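Local coordinates for protein winged BEAN albumin 1 (Psophocarpus tetragonolobus, PDB 1WBA) that serves as a 2S storage albumin of the seed and belongs to the Kunitz-type protease inhibitor family, with a beta-trefoil fold, at residues 36-39 / 44-47; 88-93 / 107-112. All blocks are in the same frame, centred on the assembly; numbering follows the deposited sequence.

Interaction 1: 36-39 / 44-47; sequences GNEN and LSIV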
ATOM      1  N   GLY A  36       2.862 -14.156  12.230  1.00  6.58           N
ATOM      2  CA  GLY A  36       3.841 -15.214  12.372  1.00  6.60           C
ATOM      3  C   GLY A  36       4.598 -15.185  13.682  1.00  6.86           C
ATOM      4  O   GLY A  36       3.989 -15.184  14.745  1.00 10.01           O
ATOM      5  N   ASN A  37       5.922 -15.090  13.586  1.00  8.08           N
ATOM      6  CA  ASN A  37       6.822 -15.089  14.745  1.00  8.55           C
ATOM      7  C   ASN A  37       7.236 -13.693  15.218  1.00  8.17           C
ATOM      8  O   ASN A  37       8.088 -13.550  16.101  1.00  7.39           O
ATOM      9  CB  ASN A  37       8.066 -15.915  14.406  1.00  5.92           C
ATOM     10  CG  ASN A  37       7.715 -17.293  13.884  1.00  6.39           C
ATOM     11  OD1 ASN A  37       7.142 -18.105  14.608  1.00  9.76           O
ATOM     12  ND2 ASN A  37       8.002 -17.548  12.605  1.00  7.26           N
ATOM     13  N   GLU A  38       6.630 -12.664  14.632  1.00  6.87           N
ATOM     14  CA  GLU A  38       6.939 -11.284  15.003  1.00  6.30           C
ATOM     15  C   GLU A  38       6.470 -10.960  16.425  1.00  6.72           C
ATOM     16  O   GLU A  38       5.533 -11.562  16.937  1.00  7.31           O
ATOM     17  CB  GLU A  38       6.317 -10.304  13.994  1.00  6.27           C
ATOM     18  CG  GLU A  38       6.994 -10.336  12.632  1.00  5.23           C
ATOM     19  CD  GLU A  38       6.289  -9.518  11.568  1.00  5.79           C
ATOM     20  OE1 GLU A  38       5.192  -8.980  11.816  1.00  6.22           O
ATOM     21  OE2 GLU A  38       6.840  -9.419  10.456  1.00  6.99           O
ATOM     22  N   ASN A  39       7.118  -9.979  17.035  1.00  5.85           N
ATOM     23  CA  ASN A  39       6.794  -9.545  18.390  1.00  8.22           C
ATOM     24  C   ASN A  39       5.648  -8.544  18.311  1.00  9.06           C
ATOM     25  O   ASN A  39       5.728  -7.569  17.563  1.00  7.73           O
ATOM     26  CB  ASN A  39       8.037  -8.887  19.001  1.00 12.16           C
ATOM     27  CG  ASN A  39       7.800  -8.316  20.395  1.00 15.73           C
ATOM     28  OD1 ASN A  39       6.686  -8.285  20.913  1.00 18.10           O
ATOM     29  ND2 ASN A  39       8.875  -7.826  20.998  1.00 25.14           N
ATOM     30  N   LEU A  44       5.553  -5.594  12.396  1.00  5.04           N
ATOM     31  CA  LEU A  44       6.234  -5.277  11.142  1.00  5.50           C
ATOM     32  C   LEU A  44       5.417  -5.583   9.906  1.00  5.95           C
ATOM     33  O   LEU A  44       5.851  -5.271   8.799  1.00  5.36           O
ATOM     34  CB  LEU A  44       7.545  -6.061  11.038  1.00  3.28           C
ATOM     35  CG  LEU A  44       8.525  -5.947  12.193  1.00  8.38           C
ATOM     36  CD1 LEU A  44       9.605  -6.973  12.000  1.00 10.89           C
ATOM     37  CD2 LEU A  44       9.107  -4.544  12.264  1.00 10.83           C
ATOM     38  N   SER A  45       4.238  -6.166  10.091  1.00  6.19           N
ATOM     39  CA  SER A  45       3.388  -6.548   8.967  1.00  5.26           C
ATOM     40  C   SER A  45       2.287  -5.544   8.605  1.00  5.94           C
ATOM     41  O   SER A  45       1.507  -5.133   9.466  1.00  6.72           O
ATOM     42  CB  SER A  45       2.760  -7.914   9.256  1.00  3.92           C
ATOM     43  OG  SER A  45       3.780  -8.850   9.505  1.00  4.77           O
ATOM     44  N   ILE A  46       2.231  -5.161   7.331  1.00  4.71           N
ATOM     45  CA  ILE A  46       1.200  -4.247   6.854  1.00  6.52           C
ATOM     46  C   ILE A  46       0.031  -5.129   6.429  1.00  6.07           C
ATOM     47  O   ILE A  46       0.179  -5.998   5.560  1.00  9.40           O
ATOM     48  CB  ILE A  46       1.706  -3.387   5.674  1.00  6.61           C
ATOM     49  CG1 ILE A  46       2.909  -2.558   6.137  1.00  6.55           C
ATOM     50  CG2 ILE A  46       0.592  -2.471   5.177  1.00 10.59           C
ATOM     51  CD1 ILE A  46       3.592  -1.760   5.051  1.00  5.11           C
ATOM     52  N   VAL A  47      -1.132  -4.911   7.038  1.00  5.90           N
ATOM     53  CA  VAL A  47      -2.303  -5.730   6.766  1.00  5.00           C
ATOM     54  C   VAL A  47      -3.567  -4.900   6.617  1.00  6.09           C
ATOM     55  O   VAL A  47      -3.565  -3.694   6.872  1.00  6.97           O
ATOM     56  CB  VAL A  47      -2.562  -6.714   7.964  1.00  3.24           C
ATOM     57  CG1 VAL A  47      -1.324  -7.526   8.270  1.00  5.43           C
ATOM     58  CG2 VAL A  47      -2.988  -5.945   9.233  1.00  2.98           C
TER
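Glu38 reaches from the loop behind strand 30-33 to the start of strand 45-48, where its carboxylate meets Ser45 and Leu44. The two strands pair antiparallel in the beta-trefoil, and the residues joining them form a long connection that this glutamate ties back on itself. CG lies beside the backbone N, anti to the carbonyl carbon (chi1 -70°), and the chain runs extended from there, carrying the acid to the strand end. The tight part is at OE1: Ser45 OG donates to Glu38 OE1 over 2.7 Å, on the syn side but 28° out of the carboxylate plane. Leu44 N adds a weak bond to Glu38 OE1 at 3.5 Å. Glu38 OE2 lies 3.5 Å from Leu44 CB and 4.0 Å from Leu44 CD1, an apolar flank, while its polar partners are Tyr110 OH and Lys105 NZ, the latter in a salt bridge. Thr35 N also binds Glu38 OE1, and Ser45, a buried residue, bonds Thr35 OG1 and Lys105 NZ through its OG. The looser part is the loop on the far side of Glu38, where Gly36, Asn37 and Asn39 are exposed; the Asn39 side chain turns from the strand. Only 136 Å² is buried between the segments, a little over half of it from Glu38. An alanine in place of Glu38 would probably leave Lys105 without this counter-charge and Ser45 OG without this acceptor, with the loop less firmly tied to the strand. With donors gathered round both oxygens and a lysine beside them, the carboxylate is probably ionised, and bonds to both oxygens probably limit its rotation.

Interaction 2: 88-93 / 107-112; sequences KGDVWS and AGRYPN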
ATOM      1  N   LYS A  88       4.953   6.862  12.296  1.00 14.78           N
ATOM      2  CA  LYS A  88       5.204   8.049  11.517  1.00 15.13           C
ATOM      3  C   LYS A  88       6.503   7.940  10.748  1.00 13.68           C
ATOM      4  O   LYS A  88       7.572   7.743  11.316  1.00 12.13           O
ATOM      5  CB  LYS A  88       5.221   9.275  12.429  1.00 19.10           C
ATOM      6  CG  LYS A  88       4.968  10.595  11.714  1.00 25.34           C
ATOM      7  CD  LYS A  88       4.612  11.695  12.717  1.00 31.78           C
ATOM      8  CE  LYS A  88       5.777  11.975  13.673  1.00 37.39           C
ATOM      9  NZ  LYS A  88       5.450  12.915  14.808  1.00 41.10           N
ATOM     10  N   GLY A  89       6.394   8.028   9.436  1.00 10.91           N
ATOM     11  CA  GLY A  89       7.571   7.956   8.608  1.00 10.89           C
ATOM     12  C   GLY A  89       7.965   6.569   8.149  1.00 11.91           C
ATOM     13  O   GLY A  89       8.796   6.470   7.262  1.00 14.59           O
ATOM     14  N   ASP A  90       7.399   5.506   8.721  1.00  9.97           N
ATOM     15  CA  ASP A  90       7.756   4.154   8.281  1.00 10.27           C
ATOM     16  C   ASP A  90       7.304   3.967   6.838  1.00  9.03           C
ATOM     17  O   ASP A  90       6.167   4.257   6.490  1.00  9.08           O
ATOM     18  CB  ASP A  90       7.141   3.081   9.187  1.00 12.16           C
ATOM     19  CG  ASP A  90       7.923   2.894  10.469  1.00 18.32           C
ATOM     20  OD1 ASP A  90       9.169   2.812  10.408  1.00 22.66           O
ATOM     21  OD2 ASP A  90       7.300   2.835  11.542  1.00 21.59           O
ATOM     22  N   VAL A  91       8.202   3.445   6.020  1.00  8.26           N
ATOM     23  CA  VAL A  91       7.949   3.260   4.605  1.00  8.23           C
ATOM     24  C   VAL A  91       7.472   1.857   4.271  1.00  7.70           C
ATOM     25  O   VAL A  91       7.936   0.880   4.860  1.00 10.02           O
ATOM     26  CB  VAL A  91       9.251   3.590   3.819  1.00  8.00           C
ATOM     27  CG1 VAL A  91       9.086   3.330   2.326  1.00  8.62           C
ATOM     28  CG2 VAL A  91       9.644   5.046   4.070  1.00  8.18           C
ATOM     29  N   TRP A  92       6.556   1.748   3.319  1.00  7.24           N
ATOM     30  CA  TRP A  92       6.060   0.436   2.899  1.00  4.92           C
ATOM     31  C   TRP A  92       7.142  -0.236   2.063  1.00  7.29           C
ATOM     32  O   TRP A  92       7.787   0.412   1.227  1.00  8.05           O
ATOM     33  CB  TRP A  92       4.837   0.598   2.003  1.00  3.77           C
ATOM     34  CG  TRP A  92       3.567   1.035   2.677  1.00  4.73           C
ATOM     35  CD1 TRP A  92       3.421   1.661   3.897  1.00  5.10           C
ATOM     36  CD2 TRP A  92       2.249   0.818   2.173  1.00  5.06           C
ATOM     37  NE1 TRP A  92       2.079   1.827   4.177  1.00  7.37           N
ATOM     38  CE2 TRP A  92       1.341   1.322   3.142  1.00  7.02           C
ATOM     39  CE3 TRP A  92       1.741   0.242   1.001  1.00  6.54           C
ATOM     40  CZ2 TRP A  92      -0.050   1.267   2.959  1.00  9.47           C
ATOM     41  CZ3 TRP A  92       0.362   0.182   0.824  1.00  6.38           C
ATOM     42  CH2 TRP A  92      -0.519   0.692   1.803  1.00  8.37           C
ATOM     43  N   SER A  93       7.315  -1.538   2.233  1.00  5.01           N
ATOM     44  CA  SER A  93       8.310  -2.248   1.447  1.00  6.02           C
ATOM     45  C   SER A  93       7.791  -3.637   1.154  1.00  5.26           C
ATOM     46  O   SER A  93       6.846  -4.090   1.784  1.00  4.91           O
ATOM     47  CB  SER A  93       9.650  -2.342   2.203  1.00  8.08           C
ATOM     48  OG  SER A  93       9.619  -3.297   3.258  1.00  9.65           O
ATOM     49  N   ALA A 107       9.625  -1.118   6.127  1.00  8.05           N
ATOM     50  CA  ALA A 107      10.966  -1.120   5.555  1.00  9.14           C
ATOM     51  C   ALA A 107      12.070  -0.992   6.588  1.00  9.29           C
ATOM     52  O   ALA A 107      11.862  -0.416   7.658  1.00 11.96           O
ATOM     53  CB  ALA A 107      11.095   0.010   4.549  1.00  7.80           C
ATOM     54  N   GLY A 108      13.237  -1.529   6.240  1.00 10.91           N
ATOM     55  CA  GLY A 108      14.417  -1.437   7.080  1.00 13.39           C
ATOM     56  C   GLY A 108      14.552  -2.410   8.215  1.00 13.35           C
ATOM     57  O   GLY A 108      15.416  -2.229   9.061  1.00 15.76           O
ATOM     58  N   ARG A 109      13.722  -3.439   8.229  1.00 13.77           N
ATOM     59  CA  ARG A 109      13.758  -4.431   9.298  1.00 15.61           C
ATOM     60  C   ARG A 109      14.226  -5.783   8.759  1.00 14.22           C
ATOM     61  O   ARG A 109      15.090  -6.419   9.349  1.00 18.69           O
ATOM     62  CB  ARG A 109      12.378  -4.567   9.955  1.00 18.88           C
ATOM     63  CG  ARG A 109      11.623  -3.253  10.154  1.00 25.29           C
ATOM     64  CD  ARG A 109      12.313  -2.326  11.138  1.00 28.62           C
ATOM     65  NE  ARG A 109      11.349  -1.619  11.985  1.00 35.24           N
ATOM     66  CZ  ARG A 109      10.667  -0.524  11.639  1.00 36.87           C
ATOM     67  NH1 ARG A 109      10.823   0.034  10.441  1.00 35.28           N
ATOM     68  NH2 ARG A 109       9.814   0.014  12.507  1.00 36.16           N
ATOM     69  N   TYR A 110      13.662  -6.220   7.641  1.00 10.82           N
ATOM     70  CA  TYR A 110      14.050  -7.484   7.018  1.00 10.92           C
ATOM     71  C   TYR A 110      15.092  -7.217   5.964  1.00 12.02           C
ATOM     72  O   TYR A 110      15.006  -6.224   5.237  1.00 11.97           O
ATOM     73  CB  TYR A 110      12.854  -8.158   6.367  1.00  7.96           C
ATOM     74  CG  TYR A 110      11.898  -8.705   7.384  1.00  8.96           C
ATOM     75  CD1 TYR A 110      12.191  -9.883   8.060  1.00  9.20           C
ATOM     76  CD2 TYR A 110      10.705  -8.050   7.674  1.00  7.28           C
ATOM     77  CE1 TYR A 110      11.334 -10.395   8.994  1.00 11.20           C
ATOM     78  CE2 TYR A 110       9.827  -8.553   8.616  1.00  7.61           C
ATOM     79  CZ  TYR A 110      10.152  -9.727   9.267  1.00 11.72           C
ATOM     80  OH  TYR A 110       9.307 -10.244  10.203  1.00 12.40           O
ATOM     81  N   PRO A 111      16.080  -8.112   5.838  1.00 12.50           N
ATOM     82  CA  PRO A 111      17.111  -7.881   4.828  1.00 12.70           C
ATOM     83  C   PRO A 111      16.670  -8.188   3.393  1.00 12.85           C
ATOM     84  O   PRO A 111      17.161  -7.563   2.450  1.00 15.69           O
ATOM     85  CB  PRO A 111      18.245  -8.798   5.296  1.00 11.49           C
ATOM     86  CG  PRO A 111      17.503  -9.973   5.902  1.00 11.05           C
ATOM     87  CD  PRO A 111      16.397  -9.291   6.673  1.00 12.11           C
ATOM     88  N   ASN A 112      15.733  -9.115   3.235  1.00 11.09           N
ATOM     89  CA  ASN A 112      15.259  -9.536   1.906  1.00 11.65           C
ATOM     90  C   ASN A 112      14.171  -8.682   1.230  1.00 10.81           C
ATOM     91  O   ASN A 112      13.147  -9.199   0.771  1.00 10.07           O
ATOM     92  CB  ASN A 112      14.874 -11.039   1.901  1.00 12.58           C
ATOM     93  CG  ASN A 112      14.116 -11.491   3.173  1.00 16.28           C
ATOM     94  OD1 ASN A 112      14.176 -10.839   4.230  1.00 16.51           O
ATOM     95  ND2 ASN A 112      13.427 -12.629   3.076  1.00 14.81           N
TER
HETATM   96  O   HOH W   1      10.511   2.085   7.592  1.00 15.56           O
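Arg109 and Asp90 form a salt bridge at the surface of the beta-trefoil, where the approach to strand 92-97 meets the loop leaving its antiparallel neighbour, strand 103-106. From CB, the Arg109 chain bends at chi2 and chi3; CG packs on Leu44, and the bends bring the guanidinium back beside its own loop, edge-on to Ala107 O. There NH1 does double duty: it donates to Asp90 OD1 at 3.2 Å and, within the loop, to Ala107 O at 3.0 Å, both acceptors near the guanidinium plane. NH2 stays farther off, 3.6 Å from Asp90 OD1. The carboxylate is turned 49° from the guanidinium, and NH1 meets OD1 from above the carboxylate plane rather than in it. Next to the ion pair, Ala107 N donates to Val91 O, approaching almost end-on to the carbonyl (C=O...N 167°), with the N-H itself a little bent (153°). The Ala107 methyl packs against Val91 O (CB to O 3.3 Å), Ser93 CB (3.6 Å) and, less closely, Val91 CB (4.1 Å); Ser93 OG bonds Lys105 O. One water completes the join, accepting from Val91 N and donating to Asp90 OD1 and, at 2.8 Å, to Ala107 O.

Overall arrangement
Interaction 1 is partly buried and interaction 2 lies at the surface; their centres are about 12 Å apart, on the same side of the chain's centre. They hold different strands: 36-39 / 44-47 closes the connection between strands 30-33 and 45-48, whereas 88-93 / 107-112 joins the approach to strand 92-97 to the loop after strand 103-106. One carboxylate surrounded by donors carries the first; the second spreads over an ion pair, a backbone bond, methyl packing and a water. They touch through the 107-112 loop, where Tyr110 and Arg109 pack on Leu44, and deeper in, where Ile46 CD1 meets the Trp92 ring.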